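Local coordinates for cytoplasmic Protein STM1381 (Salmonella enterica subsp. enterica serovar Typhimurium, PDB 3SOZ) that is of unknown function but is probably a member of the glutamine amidotransferase-like family, with a class I glutaminase-like fold, at residues 61-66 against 95-100; 192-197 against 201-206; 41-44 against 48-51; 72-77 against 105-110. One frame throughout, in Å; residues are numbered along the deposited sequence.

Contact 1. Residues 61-66 against 95-100; sequences FPQTAE and DIIPDA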
loop_
_atom_site.group_PDB
_atom_site.type_symbol
_atom_site.label_atom_id
_atom_site.label_comp_id
_atom_site.label_asym_id
_atom_site.label_seq_id
_atom_site.Cartn_x
_atom_site.Cartn_y
_atom_site.Cartn_z
ATOM N N PHE A 61 6.552 11.887 24.066
ATOM C CA PHE A 61 6.550 10.452 24.413
ATOM C C PHE A 61 7.694 10.032 25.343
ATOM O O PHE A 61 8.847 10.258 25.001
ATOM C CB PHE A 61 6.524 9.523 23.195
ATOM C CG PHE A 61 6.291 8.086 23.573
ATOM C CD1 PHE A 61 5.026 7.645 23.943
ATOM C CD2 PHE A 61 7.330 7.192 23.616
ATOM C CE1 PHE A 61 4.809 6.329 24.336
ATOM C CE2 PHE A 61 7.116 5.839 23.996
ATOM C CZ PHE A 61 5.858 5.421 24.362
ATOM N N PRO A 62 7.370 9.399 26.499
ATOM C CA PRO A 62 8.335 8.879 27.478
ATOM C C PRO A 62 9.568 8.293 26.816
ATOM O O PRO A 62 9.446 7.498 25.895
ATOM C CB PRO A 62 7.554 7.776 28.204
ATOM C CG PRO A 62 6.074 7.998 27.844
ATOM C CD PRO A 62 5.994 9.263 27.016
ATOM N N GLN A 63 10.747 8.700 27.271
ATOM C CA GLN A 63 11.966 8.231 26.649
ATOM C C GLN A 63 12.833 7.371 27.581
ATOM O O GLN A 63 13.909 6.911 27.193
ATOM C CB GLN A 63 12.761 9.412 26.086
ATOM C CG GLN A 63 12.072 10.207 24.960
ATOM C CD GLN A 63 12.856 11.466 24.573
ATOM O OE1 GLN A 63 13.571 12.048 25.395
ATOM N NE2 GLN A 63 12.714 11.892 23.320
ATOM N N THR A 64 12.361 7.126 28.798
ATOM C CA THR A 64 13.109 6.246 29.713
ATOM C C THR A 64 12.243 5.117 30.267
ATOM O O THR A 64 11.020 5.259 30.372
ATOM C CB THR A 64 13.860 7.024 30.864
ATOM O OG1 THR A 64 12.928 7.706 31.722
ATOM C CG2 THR A 64 14.886 8.032 30.288
ATOM N N ALA A 65 12.896 4.004 30.605
ATOM C CA ALA A 65 12.219 2.826 31.157
ATOM C C ALA A 65 11.477 3.130 32.464
ATOM O O ALA A 65 10.355 2.652 32.693
ATOM C CB ALA A 65 13.220 1.674 31.352
ATOM N N GLU A 66 12.101 3.935 33.312
ATOM C CA GLU A 66 11.505 4.311 34.588
ATOM C C GLU A 66 10.089 4.913 34.392
ATOM O O GLU A 66 9.193 4.658 35.198
ATOM C CB GLU A 66 12.475 5.245 35.367
ATOM C CG GLU A 66 11.969 5.821 36.733
ATOM C CD GLU A 66 12.929 6.889 37.356
ATOM O OE1 GLU A 66 12.469 8.024 37.667
ATOM O OE2 GLU A 66 14.145 6.604 37.536
ATOM N N ASP A 95 16.256 15.481 15.225
ATOM C CA ASP A 95 16.793 15.084 16.518
ATOM C C ASP A 95 16.993 13.583 16.499
ATOM O O ASP A 95 16.668 12.942 15.517
ATOM C CB ASP A 95 15.833 15.487 17.664
ATOM C CG ASP A 95 15.737 17.010 17.856
ATOM O OD1 ASP A 95 16.562 17.745 17.290
ATOM O OD2 ASP A 95 14.839 17.490 18.580
ATOM N N ILE A 96 17.532 13.032 17.575
ATOM C CA ILE A 96 17.706 11.604 17.709
ATOM C C ILE A 96 17.059 11.212 19.016
ATOM O O ILE A 96 17.489 11.648 20.079
ATOM C CB ILE A 96 19.186 11.257 17.737
ATOM C CG1 ILE A 96 19.723 11.248 16.297
ATOM C CG2 ILE A 96 19.446 9.938 18.517
ATOM C CD1 ILE A 96 21.213 10.906 16.160
ATOM N N ILE A 97 15.993 10.432 18.948
ATOM C CA ILE A 97 15.269 10.068 20.157
ATOM C C ILE A 97 15.241 8.547 20.168
ATOM O O ILE A 97 15.512 7.940 19.137
ATOM C CB ILE A 97 13.809 10.669 20.215
ATOM C CG1 ILE A 97 12.805 9.742 19.534
ATOM C CG2 ILE A 97 13.710 12.084 19.627
ATOM C CD1 ILE A 97 11.588 9.471 20.400
ATOM N N PRO A 98 14.938 7.914 21.322
ATOM C CA PRO A 98 14.927 6.429 21.311
ATOM C C PRO A 98 13.652 5.801 20.707
ATOM O O PRO A 98 12.538 6.380 20.827
ATOM C CB PRO A 98 15.063 6.059 22.801
ATOM C CG PRO A 98 15.565 7.346 23.480
ATOM C CD PRO A 98 14.876 8.445 22.697
ATOM N N ASP A 99 13.824 4.638 20.058
ATOM C CA ASP A 99 12.715 3.851 19.496
ATOM C C ASP A 99 11.643 3.578 20.541
ATOM O O ASP A 99 11.831 2.730 21.392
ATOM C CB ASP A 99 13.268 2.538 18.923
ATOM C CG ASP A 99 12.174 1.591 18.403
ATOM O OD1 ASP A 99 10.986 1.744 18.793
ATOM O OD2 ASP A 99 12.510 0.681 17.601
ATOM N N ALA A 100 10.530 4.308 20.473
ATOM C CA ALA A 100 9.353 4.185 21.394
ATOM C C ALA A 100 8.770 2.784 21.525
ATOM O O ALA A 100 8.095 2.467 22.511
ATOM C CB ALA A 100 8.252 5.126 20.961
#
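The apolar part of this contact joins Phe61 to Ala100. The methyl CB of Ala100 meets the CD2-CE2 side of the aromatic ring obliquely, 3.3 Å from CE2 and 3.5 Å from CD2 of Phe61. With CG of Phe61 anti to the backbone N (chi1 -170°), the ring swings towards the start of the helix at Ala100, while CG of the following Pro62 sits over the centre of one ring face. Both Phe61 and Ala100 are buried, and both also touch Gln87.

The contact belongs to the loop region of an alpha/beta fold: segment 61-66 leads into helix 65-69, whereas the loop residues 95-99 run up to helix 100-109. Asp99 is the N-cap of that second helix, its OD1 accepting hydrogen bonds from the backbone N atoms of Leu101 and Gln102.

The second kind of contact is made by the exposed Gln63, through van der Waals packing without a hydrogen bond across the segments. Its chain, extended beyond CG, crosses Pro98 and Ile97 at about a right angle. CG of Gln63 rests 4.0 Å from CD of Pro98, and the amide NE2 of Gln63 reaches CB of Ile97 at 3.5 Å. Ile97 also packs on Pro155 of the second subunit.

Contact 2. Residues 192-197 against 201-206; sequences QVLAEI and PLLVMG
Backbone hydrogen bonds tie Gln192 to Met205 in both directions: N of Gln192 donates to O of Met205 (2.9 Å), and N of Met205 to O of Gln192 (2.8 Å). This antiparallel hydrogen-bonded pair is followed by the non-hydrogen-bonded pair Val193-Val204, and N of Leu194 then donates to O of Leu203 at 2.9 Å. The carbonyl of Ala195 receives N of Leu202 at 3.1 Å, and more weakly N of Leu203. This is the beta hairpin of strands 192-197 and 200-208, and segment 201-206 turns a corner at Leu202 and Leu203.

Side-chain packing gathers on the face to which Gln192, Ala195, Leu203 and Met205 turn. CB of Ala195 meets CB of Leu203 at 3.9 Å. Leu194 reaches in beside this face, its CD1 4.0 Å from the selenium of Met205 (selenomethionine). In Gln192, chi1 (60°) places CG 3.8 Å from CB of Met205, and the bend at chi2 (-97°) then carries the amide alongside, with NE2 of Gln192 3.9 Å from the same CB. Nearer the turn, CG2 of Ile197 packs on CB of Leu202 at 3.8 Å.

Strand 157-162 pairs with 192-197 on its other side, through a backbone bond between Glu196 and Val161, and strand 211-216 pairs with 200-208. Helix 235-246 covers Leu203 and Met205 through Phe238, Thr245 and Ile246.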
loop_
_atom_site.group_PDB
_atom_site.type_symbol
_atom_site.label_atom_id
_atom_site.label_comp_id
_atom_site.label_asym_id
_atom_site.label_seq_id
_atom_site.Cartn_x
_atom_site.Cartn_y
_atom_site.Cartn_z
ATOM N N GLN A 192 -2.529 -18.755 23.493
ATOM C CA GLN A 192 -3.825 -19.358 23.696
ATOM C C GLN A 192 -4.956 -18.463 23.178
ATOM O O GLN A 192 -5.050 -17.295 23.549
ATOM C CB GLN A 192 -4.009 -19.869 25.152
ATOM C CG GLN A 192 -3.914 -18.821 26.307
ATOM C CD GLN A 192 -2.515 -18.705 27.042
ATOM O OE1 GLN A 192 -1.494 -19.304 26.633
ATOM N NE2 GLN A 192 -2.492 -17.895 28.132
ATOM N N VAL A 193 -5.766 -19.034 22.280
ATOM C CA VAL A 193 -6.851 -18.362 21.583
ATOM C C VAL A 193 -8.126 -18.570 22.381
ATOM O O VAL A 193 -8.571 -19.696 22.573
ATOM C CB VAL A 193 -7.061 -18.951 20.165
ATOM C CG1 VAL A 193 -8.197 -18.259 19.473
ATOM C CG2 VAL A 193 -5.813 -18.849 19.344
ATOM N N LEU A 194 -8.728 -17.488 22.828
ATOM C CA LEU A 194 -9.879 -17.586 23.678
ATOM C C LEU A 194 -11.237 -17.362 22.978
ATOM O O LEU A 194 -12.295 -17.532 23.613
ATOM C CB LEU A 194 -9.722 -16.614 24.855
ATOM C CG LEU A 194 -8.377 -16.402 25.580
ATOM C CD1 LEU A 194 -8.594 -15.530 26.819
ATOM C CD2 LEU A 194 -7.690 -17.705 25.988
ATOM N N ALA A 195 -11.228 -16.978 21.694
ATOM C CA ALA A 195 -12.442 -16.606 20.936
ATOM C C ALA A 195 -12.064 -16.536 19.501
ATOM O O ALA A 195 -10.942 -16.247 19.193
ATOM C CB ALA A 195 -12.965 -15.272 21.357
ATOM N N GLU A 196 -13.010 -16.804 18.615
ATOM C CA GLU A 196 -12.751 -16.741 17.180
ATOM C C GLU A 196 -13.892 -16.093 16.399
ATOM O O GLU A 196 -15.029 -16.084 16.836
ATOM C CB GLU A 196 -12.444 -18.121 16.628
ATOM C CG GLU A 196 -11.083 -18.619 16.986
ATOM C CD GLU A 196 -10.696 -19.890 16.213
ATOM O OE1 GLU A 196 -11.476 -20.869 16.228
ATOM O OE2 GLU A 196 -9.597 -19.901 15.586
ATOM N N ILE A 197 -13.572 -15.540 15.244
ATOM C CA ILE A 197 -14.566 -14.861 14.418
ATOM C C ILE A 197 -14.315 -15.350 13.015
ATOM O O ILE A 197 -13.165 -15.619 12.675
ATOM C CB ILE A 197 -14.464 -13.310 14.579
ATOM C CG1 ILE A 197 -15.601 -12.593 13.859
ATOM C CG2 ILE A 197 -13.046 -12.801 14.237
ATOM C CD1 ILE A 197 -15.800 -11.215 14.322
ATOM N N PRO A 201 -8.637 -15.993 14.444
ATOM C CA PRO A 201 -8.456 -15.545 15.843
ATOM C C PRO A 201 -9.144 -14.248 16.162
ATOM O O PRO A 201 -9.141 -13.340 15.353
ATOM C CB PRO A 201 -6.959 -15.319 15.939
ATOM C CG PRO A 201 -6.372 -16.187 14.914
ATOM C CD PRO A 201 -7.372 -16.436 13.840
ATOM N N LEU A 202 -9.703 -14.117 17.342
ATOM C CA LEU A 202 -10.231 -12.841 17.712
ATOM C C LEU A 202 -9.620 -12.351 19.018
ATOM O O LEU A 202 -9.388 -11.153 19.184
ATOM C CB LEU A 202 -11.747 -12.896 17.780
ATOM C CG LEU A 202 -12.631 -11.648 18.041
ATOM C CD1 LEU A 202 -13.319 -11.659 19.407
ATOM C CD2 LEU A 202 -11.974 -10.273 17.749
ATOM N N LEU A 203 -9.355 -13.272 19.945
ATOM C CA LEU A 203 -8.801 -12.927 21.254
ATOM C C LEU A 203 -7.647 -13.854 21.440
ATOM O O LEU A 203 -7.824 -15.057 21.513
ATOM C CB LEU A 203 -9.802 -13.181 22.364
ATOM C CG LEU A 203 -9.962 -12.061 23.382
ATOM C CD1 LEU A 203 -10.554 -12.603 24.664
ATOM C CD2 LEU A 203 -8.641 -11.352 23.644
ATOM N N VAL A 204 -6.448 -13.304 21.433
ATOM C CA VAL A 204 -5.272 -14.121 21.563
ATOM C C VAL A 204 -4.482 -13.640 22.748
ATOM O O VAL A 204 -4.231 -12.430 22.927
ATOM C CB VAL A 204 -4.442 -14.134 20.283
ATOM C CG1 VAL A 204 -3.209 -14.977 20.443
ATOM C CG2 VAL A 204 -5.271 -14.671 19.179
HETATM N N MSE A 205 -4.128 -14.623 23.571
HETATM C CA MSE A 205 -3.327 -14.401 24.752
HETATM C C MSE A 205 -1.943 -14.955 24.574
HETATM O O MSE A 205 -1.726 -15.955 23.876
HETATM C CB MSE A 205 -3.971 -15.083 25.925
HETATM C CG MSE A 205 -3.959 -14.228 27.100
HETATM SE SE MSE A 205 -5.428 -13.033 26.836
HETATM C CE MSE A 205 -4.797 -11.646 28.077
ATOM N N GLY A 206 -0.991 -14.312 25.215
ATOM C CA GLY A 206 0.399 -14.748 25.081
ATOM C C GLY A 206 1.243 -14.125 26.161
ATOM O O GLY A 206 0.707 -13.459 27.043
#

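Contact 3. Residues 41-44 against 48-51; sequences CLRQ and DVDY
Leu42 and Val49 form the buried side of this contact, with CB of Leu42 4.0 Å from CG2 of Val49. A chi1 of 180° turns CG1 of the valine to the far side from its backbone N and leaves CG2 as the branch facing the leucine. The pair is enclosed by other parts of the chain: Leu42 also packs against Trp239 and Leu243 of helix 235-246, and Val49 against Ile6 and Phe8 of strand 5-10. The last turn of helix 36-42 touches strand 48-53 through this one apolar pair, and a short connection leads from one to the other. Strand 5-10, helix 36-42 and the parallel strand 48-53 form a beta-alpha-beta crossover, with the hairpin of strands 14-21 and 24-31 inserted before the helix.

The exposed side belongs to Arg43, the first residue beyond the helix. Its chain is extended through chi2 and bends at chi3 (-134°), bringing the guanidinium back over the strand. There CB of Val49 lies over the centre of one face, 4.3 Å above the plane. NH1 of Arg43 comes to 3.0 Å from O of Val49, but the angle is too poor for a hydrogen bond. The carboxylates of Asp48 and Asp50 are more distant, with OD1 of Asp48 6.3 Å from NH1 of Arg43.

The guanidinium laid flat over CB of Val49 thus makes the larger share of the contact, and Leu42 adds one apolar touch. No hydrogen bond or salt bridge crosses it, and any attraction between the arginine and these aspartates is probably modest.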
loop_
_atom_site.group_PDB
_atom_site.type_symbol
_atom_site.label_atom_id
_atom_site.label_comp_id
_atom_site.label_asym_id
_atom_site.label_seq_id
_atom_site.Cartn_x
_atom_site.Cartn_y
_atom_site.Cartn_z
ATOM N N CYS A 41 -15.854 3.394 30.678
ATOM C CA CYS A 41 -16.088 2.002 31.117
ATOM C C CYS A 41 -14.973 1.391 31.966
ATOM O O CYS A 41 -15.222 0.599 32.870
ATOM C CB CYS A 41 -16.275 1.100 29.898
ATOM S SG CYS A 41 -17.968 0.824 29.403
ATOM N N LEU A 42 -13.742 1.733 31.616
ATOM C CA LEU A 42 -12.558 1.244 32.296
ATOM C C LEU A 42 -12.445 1.872 33.665
ATOM O O LEU A 42 -12.227 1.167 34.648
ATOM C CB LEU A 42 -11.321 1.513 31.450
ATOM C CG LEU A 42 -10.895 0.244 30.730
ATOM C CD1 LEU A 42 -12.090 -0.623 30.464
ATOM C CD2 LEU A 42 -10.111 0.518 29.460
ATOM N N ARG A 43 -12.605 3.196 33.722
ATOM C CA ARG A 43 -12.848 3.904 34.980
ATOM C C ARG A 43 -14.216 3.444 35.434
ATOM O O ARG A 43 -14.992 2.941 34.622
ATOM C CB ARG A 43 -12.862 5.419 34.758
ATOM C CG ARG A 43 -11.594 6.001 34.107
ATOM C CD ARG A 43 -11.721 7.516 33.913
ATOM N NE ARG A 43 -11.304 7.943 32.572
ATOM C CZ ARG A 43 -10.224 8.680 32.287
ATOM N NH1 ARG A 43 -9.396 9.113 33.242
ATOM N NH2 ARG A 43 -9.977 8.997 31.025
ATOM N N GLN A 44 -14.540 3.581 36.711
ATOM C CA GLN A 44 -15.860 3.113 37.150
ATOM C C GLN A 44 -15.903 1.558 37.195
ATOM O O GLN A 44 -16.801 0.968 37.809
ATOM C CB GLN A 44 -16.978 3.746 36.272
ATOM C CG GLN A 44 -18.422 3.210 36.461
ATOM C CD GLN A 44 -18.866 2.240 35.346
ATOM O OE1 GLN A 44 -18.456 1.065 35.294
ATOM N NE2 GLN A 44 -19.721 2.737 34.452
ATOM N N ASP A 48 -7.641 3.062 36.945
ATOM C CA ASP A 48 -7.019 4.362 36.840
ATOM C C ASP A 48 -6.361 4.470 35.448
ATOM O O ASP A 48 -5.435 3.719 35.107
ATOM C CB ASP A 48 -5.990 4.524 37.973
ATOM C CG ASP A 48 -5.593 5.984 38.215
ATOM O OD1 ASP A 48 -6.500 6.831 38.382
ATOM O OD2 ASP A 48 -4.368 6.276 38.252
ATOM N N VAL A 49 -6.880 5.404 34.652
ATOM C CA VAL A 49 -6.476 5.551 33.250
ATOM C C VAL A 49 -5.902 6.916 32.920
ATOM O O VAL A 49 -6.611 7.926 32.946
ATOM C CB VAL A 49 -7.646 5.251 32.251
ATOM C CG1 VAL A 49 -7.180 5.423 30.807
ATOM C CG2 VAL A 49 -8.195 3.844 32.461
ATOM N N ASP A 50 -4.607 6.910 32.603
ATOM C CA ASP A 50 -3.982 7.996 31.838
ATOM C C ASP A 50 -4.319 7.803 30.330
ATOM O O ASP A 50 -4.009 6.749 29.742
ATOM C CB ASP A 50 -2.463 7.990 32.071
ATOM C CG ASP A 50 -2.065 8.432 33.493
ATOM O OD1 ASP A 50 -2.910 9.049 34.203
ATOM O OD2 ASP A 50 -0.888 8.185 33.895
ATOM N N TYR A 51 -5.004 8.788 29.741
ATOM C CA TYR A 51 -5.301 8.779 28.310
ATOM C C TYR A 51 -4.182 9.497 27.617
ATOM O O TYR A 51 -3.915 10.650 27.898
ATOM C CB TYR A 51 -6.627 9.493 27.982
ATOM C CG TYR A 51 -7.024 9.471 26.494
ATOM C CD1 TYR A 51 -6.712 8.379 25.693
ATOM C CD2 TYR A 51 -7.737 10.532 25.908
ATOM C CE1 TYR A 51 -7.063 8.329 24.354
ATOM C CE2 TYR A 51 -8.102 10.497 24.534
ATOM C CZ TYR A 51 -7.749 9.378 23.775
ATOM O OH TYR A 51 -8.083 9.253 22.450
#

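Contact 4. Residues 72-77 against 105-110; sequences DAIVIS and ADYVAE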
loop_
_atom_site.group_PDB
_atom_site.type_symbol
_atom_site.label_atom_id
_atom_site.label_comp_id
_atom_site.label_asym_id
_atom_site.label_seq_id
_atom_site.Cartn_x
_atom_site.Cartn_y
_atom_site.Cartn_z
ATOM N N ASP A 72 0.618 -0.512 35.060
ATOM C CA ASP A 72 0.354 -1.955 35.037
ATOM C C ASP A 72 0.250 -2.550 33.638
ATOM O O ASP A 72 0.720 -3.667 33.402
ATOM C CB ASP A 72 -0.883 -2.271 35.871
ATOM C CG ASP A 72 -0.679 -1.905 37.330
ATOM O OD1 ASP A 72 0.312 -2.436 37.909
ATOM O OD2 ASP A 72 -1.462 -1.069 37.875
ATOM N N ALA A 73 -0.362 -1.782 32.723
ATOM C CA ALA A 73 -0.483 -2.142 31.307
ATOM C C ALA A 73 -0.541 -0.953 30.355
ATOM O O ALA A 73 -0.894 0.202 30.717
ATOM C CB ALA A 73 -1.674 -3.006 31.083
ATOM N N ILE A 74 -0.181 -1.245 29.118
ATOM C CA ILE A 74 -0.256 -0.239 28.103
ATOM C C ILE A 74 -1.299 -0.703 27.106
ATOM O O ILE A 74 -1.308 -1.882 26.675
ATOM C CB ILE A 74 1.129 0.018 27.422
ATOM C CG1 ILE A 74 2.164 0.403 28.496
ATOM C CG2 ILE A 74 0.992 1.102 26.348
ATOM C CD1 ILE A 74 3.626 0.558 28.031
ATOM N N VAL A 75 -2.192 0.220 26.766
ATOM C CA VAL A 75 -3.170 -0.026 25.688
ATOM C C VAL A 75 -2.889 0.801 24.436
ATOM O O VAL A 75 -2.863 2.052 24.467
ATOM C CB VAL A 75 -4.597 0.275 26.126
ATOM C CG1 VAL A 75 -5.571 -0.368 25.156
ATOM C CG2 VAL A 75 -4.825 -0.228 27.573
ATOM N N ILE A 76 -2.655 0.079 23.354
ATOM C CA ILE A 76 -2.609 0.676 22.053
ATOM C C ILE A 76 -3.890 0.345 21.301
ATOM O O ILE A 76 -4.214 -0.816 21.071
ATOM C CB ILE A 76 -1.399 0.162 21.258
ATOM C CG1 ILE A 76 -0.146 0.260 22.123
ATOM C CG2 ILE A 76 -1.244 0.975 19.930
ATOM C CD1 ILE A 76 1.079 -0.313 21.482
ATOM N N SER A 77 -4.608 1.355 20.875
ATOM C CA SER A 77 -5.806 1.070 20.130
ATOM C C SER A 77 -5.907 1.892 18.882
ATOM O O SER A 77 -6.063 3.117 18.933
ATOM C CB SER A 77 -7.059 1.269 21.009
ATOM O OG SER A 77 -7.871 2.312 20.544
ATOM N N ALA A 105 8.443 -2.636 24.246
ATOM C CA ALA A 105 8.949 -3.988 24.278
ATOM C C ALA A 105 9.685 -4.276 25.591
ATOM O O ALA A 105 9.380 -5.277 26.288
ATOM C CB ALA A 105 9.878 -4.233 23.090
ATOM N N ASP A 106 10.667 -3.416 25.898
ATOM C CA ASP A 106 11.442 -3.485 27.116
ATOM C C ASP A 106 10.478 -3.572 28.267
ATOM O O ASP A 106 10.526 -4.549 29.017
ATOM C CB ASP A 106 12.385 -2.276 27.249
ATOM C CG ASP A 106 13.648 -2.412 26.366
ATOM O OD1 ASP A 106 13.778 -3.378 25.568
ATOM O OD2 ASP A 106 14.529 -1.540 26.467
ATOM N N TYR A 107 9.570 -2.597 28.372
ATOM C CA TYR A 107 8.569 -2.567 29.437
ATOM C C TYR A 107 7.854 -3.897 29.631
ATOM O O TYR A 107 7.732 -4.386 30.751
ATOM C CB TYR A 107 7.550 -1.481 29.146
ATOM C CG TYR A 107 6.259 -1.592 29.926
ATOM C CD1 TYR A 107 5.204 -2.341 29.438
ATOM C CD2 TYR A 107 6.083 -0.917 31.129
ATOM C CE1 TYR A 107 4.012 -2.461 30.132
ATOM C CE2 TYR A 107 4.887 -1.021 31.846
ATOM C CZ TYR A 107 3.849 -1.803 31.330
ATOM O OH TYR A 107 2.641 -1.926 31.986
ATOM N N VAL A 108 7.367 -4.471 28.538
ATOM C CA VAL A 108 6.618 -5.715 28.601
ATOM C C VAL A 108 7.485 -6.872 29.104
ATOM O O VAL A 108 7.087 -7.576 30.029
ATOM C CB VAL A 108 5.955 -6.057 27.235
ATOM C CG1 VAL A 108 5.390 -7.483 27.230
ATOM C CG2 VAL A 108 4.884 -5.064 26.921
ATOM N N ALA A 109 8.640 -7.085 28.468
ATOM C CA ALA A 109 9.671 -8.027 28.951
ATOM C C ALA A 109 9.952 -7.907 30.476
ATOM O O ALA A 109 10.107 -8.928 31.144
ATOM C CB ALA A 109 10.970 -7.872 28.146
ATOM N N GLU A 110 10.000 -6.677 31.011
ATOM C CA GLU A 110 10.165 -6.447 32.454
ATOM C C GLU A 110 8.839 -6.646 33.210
ATOM O O GLU A 110 8.581 -6.013 34.252
ATOM C CB GLU A 110 10.787 -5.059 32.761
ATOM C CG GLU A 110 12.347 -4.991 32.677
ATOM C CD GLU A 110 12.921 -4.012 31.570
ATOM O OE1 GLU A 110 12.736 -2.757 31.674
ATOM O OE2 GLU A 110 13.596 -4.501 30.610
#
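Asp72 meets the hydroxyl of Tyr107 through its backbone, the carbonyl O lying 3.0 Å from OH and at the edge of the ring, near its plane. The hydroxyl's hydrogen bond is made with O of Tyr71, the residue just before the segment. OD2 of Asp72 accepts a hydrogen bond from N of Lys5.

At Ala73 the strand begins. Its N lies 3.1 Å from OH of Tyr107 without the angle of a hydrogen bond, and its CA borders the ring edge. The tyrosine hydroxyl thus sits against the turn of chain that enters strand 73-77. This strand lies in the parallel part of the central sheet, between 5-10 and 113-117. Together with helix 100-109, which packs on it, and the parallel neighbour 113-117, it forms a beta-alpha-beta crossover, with the short helices 81-85 and 88-91 in the connection.

Ile74 then supplies the apolar half. Its CD1 stands over one face of the Tyr107 ring as a CH-pi contact, 3.7 Å from the centroid and 17° off the ring normal, and comes to 3.6 Å from CD1 of Tyr107. CG1 of Ile74 follows at 3.8 Å from CE1 of Tyr107. A chi1 of 163° directs the tyrosine side chain opposite to its own amide nitrogen, which sends the ring from the helix across to the strand.

Overall arrangement
Contacts 2, 3 and 4 all reach the same mixed sheet. Contact 2 pairs two strands through backbone hydrogen bonds; contacts 3 and 4 set a helix, or the residue just after it, against a strand of the parallel part of the sheet. Contacts 2 and 3 share helix 235-246 as a neighbour. Measured from contact centre to chain centre, contact 1 lies farthest out, about 21 Å, among loops near a second subunit, and contact 4 nearest, about 12 Å; they use the start and the later part of helix 100-109. In contacts 1, 2 and 3 an exposed polar chain, Gln63, Gln192 or Arg43, lies against apolar groups, whereas no exposed residue touches in contact 4.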